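3-methylaspartate ammonia-lyase (Citrobacter amalonaticus, PDB 1KKO) catalyses the reversible, magnesium-dependent elimination of ammonia from (2S,3S)-3-methylaspartate to give mesaconate, a step in glutamate degradation. Local coordinates at residues C325-I330 with E354-G359. Sequence-based numbering, arbitrary orientation.
Sequences CHMVQI and EAYQGG
The Tyr356 ring and the Gln329 chain lie alongside each other and extend in the same direction, the amide turned 40° from the ring. CB of Gln329 meets the ring obliquely, 3.5 Å from Tyr356 CD2, and CG comes against CE2 and CD2. Selenium of selenomethionine Met327 also approaches obliquely, 5.3 Å from the ring centroid, a Met-aromatic contact, and His236 adds an edge-to-face ring. Chi1 (-177°) sets Gln329 CG anti to the backbone N, and the extended chain beyond brings the amide to Gly359, just after strand 354-357. There OE1 accepts the N-H of Gly359 at 3.1 Å, nearly straight (169°), and a hydrogen bond from Lys331 NZ, the catalytic proton acceptor; NE2 donates one to OE2 of the magnesium ligand Glu273. This substrate-binding glutamine is thus held at both amide atoms. Where the strands start, Met327 CE sits 3.3 Å from Glu354 OE1, hydrogen-bonded to Tyr271 OH, while OE2 salt-bridges Lys303. Five backbone hydrogen bonds, Glu354 N to His326 O the first and Gly358 N to Ile330 O the last, tie these parallel TIM-barrel neighbours, flanked by strands 303-306 and 382-384; connecting helix 339-351 covers the face bearing Val328, Ile330, Ala355 and Gln357.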
ATOM      1  N   CYS A 325     -23.229 -13.958 -18.353  1.00 14.32           N
ATOM      2  CA  CYS A 325     -22.999 -14.046 -16.922  1.00 14.55           C
ATOM      3  C   CYS A 325     -23.600 -12.818 -16.271  1.00 13.77           C
ATOM      4  O   CYS A 325     -24.104 -11.943 -16.963  1.00 14.63           O
ATOM      5  CB  CYS A 325     -21.496 -14.108 -16.641  1.00 15.57           C
ATOM      6  SG  CYS A 325     -20.586 -12.771 -17.393  1.00 17.23           S
ATOM      7  N   HIS A 326     -23.555 -12.757 -14.954  1.00 13.04           N
ATOM      8  CA  HIS A 326     -24.183 -11.661 -14.234  1.00 13.17           C
ATOM      9  C   HIS A 326     -23.308 -10.442 -14.079  1.00 12.76           C
ATOM     10  O   HIS A 326     -23.811  -9.336 -13.956  1.00 12.93           O
ATOM     11  CB  HIS A 326     -24.596 -12.141 -12.854  1.00 13.47           C
ATOM     12  CG  HIS A 326     -25.428 -13.376 -12.895  1.00 15.09           C
ATOM     13  ND1 HIS A 326     -24.874 -14.636 -12.869  1.00 15.32           N
ATOM     14  CD2 HIS A 326     -26.766 -13.551 -12.998  1.00 16.35           C
ATOM     15  CE1 HIS A 326     -25.838 -15.536 -12.950  1.00 15.75           C
ATOM     16  NE2 HIS A 326     -26.995 -14.905 -13.022  1.00 17.34           N
HETATM   17  N   MSE A 327     -21.998 -10.662 -14.063  1.00 12.04           N
HETATM   18  CA  MSE A 327     -21.024  -9.617 -13.793  1.00 12.48           C
HETATM   19  C   MSE A 327     -19.771  -9.928 -14.579  1.00 12.29           C
HETATM   20  O   MSE A 327     -19.463 -11.093 -14.810  1.00 12.52           O
HETATM   21  CB  MSE A 327     -20.707  -9.614 -12.297  1.00 12.49           C
HETATM   22  CG  MSE A 327     -19.657  -8.618 -11.858  1.00 13.19           C
HETATM   23 SE   MSE A 327     -19.342  -8.707  -9.939  1.00 18.16          SE
HETATM   24  CE  MSE A 327     -20.549  -7.316  -9.391  1.00 15.43           C
ATOM     25  N   VAL A 328     -19.066  -8.887 -15.012  1.00 12.36           N
ATOM     26  CA  VAL A 328     -17.791  -9.053 -15.694  1.00 13.29           C
ATOM     27  C   VAL A 328     -16.702  -8.275 -14.969  1.00 12.77           C
ATOM     28  O   VAL A 328     -16.924  -7.136 -14.568  1.00 12.80           O
ATOM     29  CB  VAL A 328     -17.821  -8.551 -17.155  1.00 14.10           C
ATOM     30  CG1 VAL A 328     -18.667  -9.450 -18.027  1.00 15.57           C
ATOM     31  CG2 VAL A 328     -18.307  -7.151 -17.240  1.00 15.81           C
ATOM     32  N   GLN A 329     -15.534  -8.891 -14.796  1.00 12.29           N
ATOM     33  CA  GLN A 329     -14.379  -8.150 -14.274  1.00 12.23           C
ATOM     34  C   GLN A 329     -13.708  -7.364 -15.405  1.00 11.70           C
ATOM     35  O   GLN A 329     -13.109  -7.950 -16.313  1.00 12.03           O
ATOM     36  CB  GLN A 329     -13.311  -9.012 -13.578  1.00 12.82           C
ATOM     37  CG  GLN A 329     -12.239  -8.029 -13.039  1.00 12.64           C
ATOM     38  CD  GLN A 329     -11.038  -8.581 -12.300  1.00 12.86           C
ATOM     39  OE1 GLN A 329     -10.051  -7.848 -12.127  1.00 12.72           O
ATOM     40  NE2 GLN A 329     -11.089  -9.842 -11.883  1.00 13.71           N
ATOM     41  N   ILE A 330     -13.843  -6.043 -15.329  1.00 11.57           N
ATOM     42  CA  ILE A 330     -13.165  -5.093 -16.195  1.00 11.45           C
ATOM     43  C   ILE A 330     -11.799  -4.928 -15.515  1.00 11.19           C
ATOM     44  O   ILE A 330     -11.653  -4.198 -14.535  1.00 11.10           O
ATOM     45  CB  ILE A 330     -14.001  -3.801 -16.235  1.00 11.72           C
ATOM     46  CG1 ILE A 330     -15.402  -4.096 -16.808  1.00 12.07           C
ATOM     47  CG2 ILE A 330     -13.316  -2.696 -17.027  1.00 12.01           C
ATOM     48  CD1 ILE A 330     -16.369  -2.939 -16.675  1.00 13.46           C
ATOM     49  N   GLU A 354     -23.668  -6.391 -14.679  1.00 13.68           N
ATOM     50  CA  GLU A 354     -23.025  -5.778 -13.523  1.00 13.17           C
ATOM     51  C   GLU A 354     -21.551  -5.567 -13.862  1.00 12.69           C
ATOM     52  O   GLU A 354     -20.845  -6.495 -14.277  1.00 13.38           O
ATOM     53  CB  GLU A 354     -23.173  -6.635 -12.273  1.00 13.20           C
ATOM     54  CG  GLU A 354     -24.619  -6.763 -11.826  1.00 14.07           C
ATOM     55  CD  GLU A 354     -24.797  -7.638 -10.604  1.00 15.32           C
ATOM     56  OE1 GLU A 354     -23.798  -7.936  -9.921  1.00 17.30           O
ATOM     57  OE2 GLU A 354     -25.951  -8.028 -10.313  1.00 18.32           O
ATOM     58  N   ALA A 355     -21.099  -4.330 -13.705  1.00 12.48           N
ATOM     59  CA  ALA A 355     -19.712  -3.974 -13.981  1.00 12.50           C
ATOM     60  C   ALA A 355     -18.870  -4.058 -12.715  1.00 12.30           C
ATOM     61  O   ALA A 355     -19.140  -3.373 -11.741  1.00 12.58           O
ATOM     62  CB  ALA A 355     -19.654  -2.592 -14.555  1.00 12.77           C
ATOM     63  N   TYR A 356     -17.874  -4.930 -12.741  1.00 12.14           N
ATOM     64  CA  TYR A 356     -16.901  -5.049 -11.655  1.00 11.68           C
ATOM     65  C   TYR A 356     -15.609  -4.397 -12.160  1.00 11.04           C
ATOM     66  O   TYR A 356     -14.933  -4.917 -13.046  1.00 11.51           O
ATOM     67  CB  TYR A 356     -16.721  -6.525 -11.253  1.00 11.62           C
ATOM     68  CG  TYR A 356     -15.479  -6.852 -10.467  1.00 10.57           C
ATOM     69  CD1 TYR A 356     -14.880  -5.930  -9.601  1.00 10.91           C
ATOM     70  CD2 TYR A 356     -14.888  -8.098 -10.615  1.00 11.03           C
ATOM     71  CE1 TYR A 356     -13.726  -6.272  -8.906  1.00 11.05           C
ATOM     72  CE2 TYR A 356     -13.740  -8.437  -9.923  1.00 11.62           C
ATOM     73  CZ  TYR A 356     -13.161  -7.520  -9.091  1.00 11.01           C
ATOM     74  OH  TYR A 356     -11.998  -7.848  -8.441  1.00 12.91           O
ATOM     75  N   GLN A 357     -15.316  -3.203 -11.643  1.00 10.52           N
ATOM     76  CA  GLN A 357     -14.105  -2.485 -12.027  1.00 10.33           C
ATOM     77  C   GLN A 357     -12.983  -3.046 -11.176  1.00 10.52           C
ATOM     78  O   GLN A 357     -12.818  -2.700 -10.005  1.00 11.38           O
ATOM     79  CB  GLN A 357     -14.266  -0.988 -11.835  1.00 10.80           C
ATOM     80  CG  GLN A 357     -13.159  -0.197 -12.511  1.00 11.28           C
ATOM     81  CD  GLN A 357     -13.256   1.272 -12.250  1.00 12.16           C
ATOM     82  OE1 GLN A 357     -14.241   1.909 -12.618  1.00 12.79           O
ATOM     83  NE2 GLN A 357     -12.227   1.824 -11.618  1.00 12.81           N
ATOM     84  N   GLY A 358     -12.259  -3.976 -11.773  1.00 10.86           N
ATOM     85  CA  GLY A 358     -11.258  -4.732 -11.061  1.00 11.38           C
ATOM     86  C   GLY A 358      -9.873  -4.141 -11.200  1.00 11.04           C
ATOM     87  O   GLY A 358      -9.675  -2.937 -11.045  1.00 11.83           O
ATOM     88  N   GLY A 359      -8.917  -4.994 -11.512  1.00 11.26           N
ATOM     89  CA  GLY A 359      -7.534  -4.577 -11.573  1.00 11.25           C
ATOM     90  C   GLY A 359      -6.652  -5.688 -11.056  1.00 10.92           C
ATOM     91  O   GLY A 359      -6.993  -6.872 -11.162  1.00 11.66           O
TER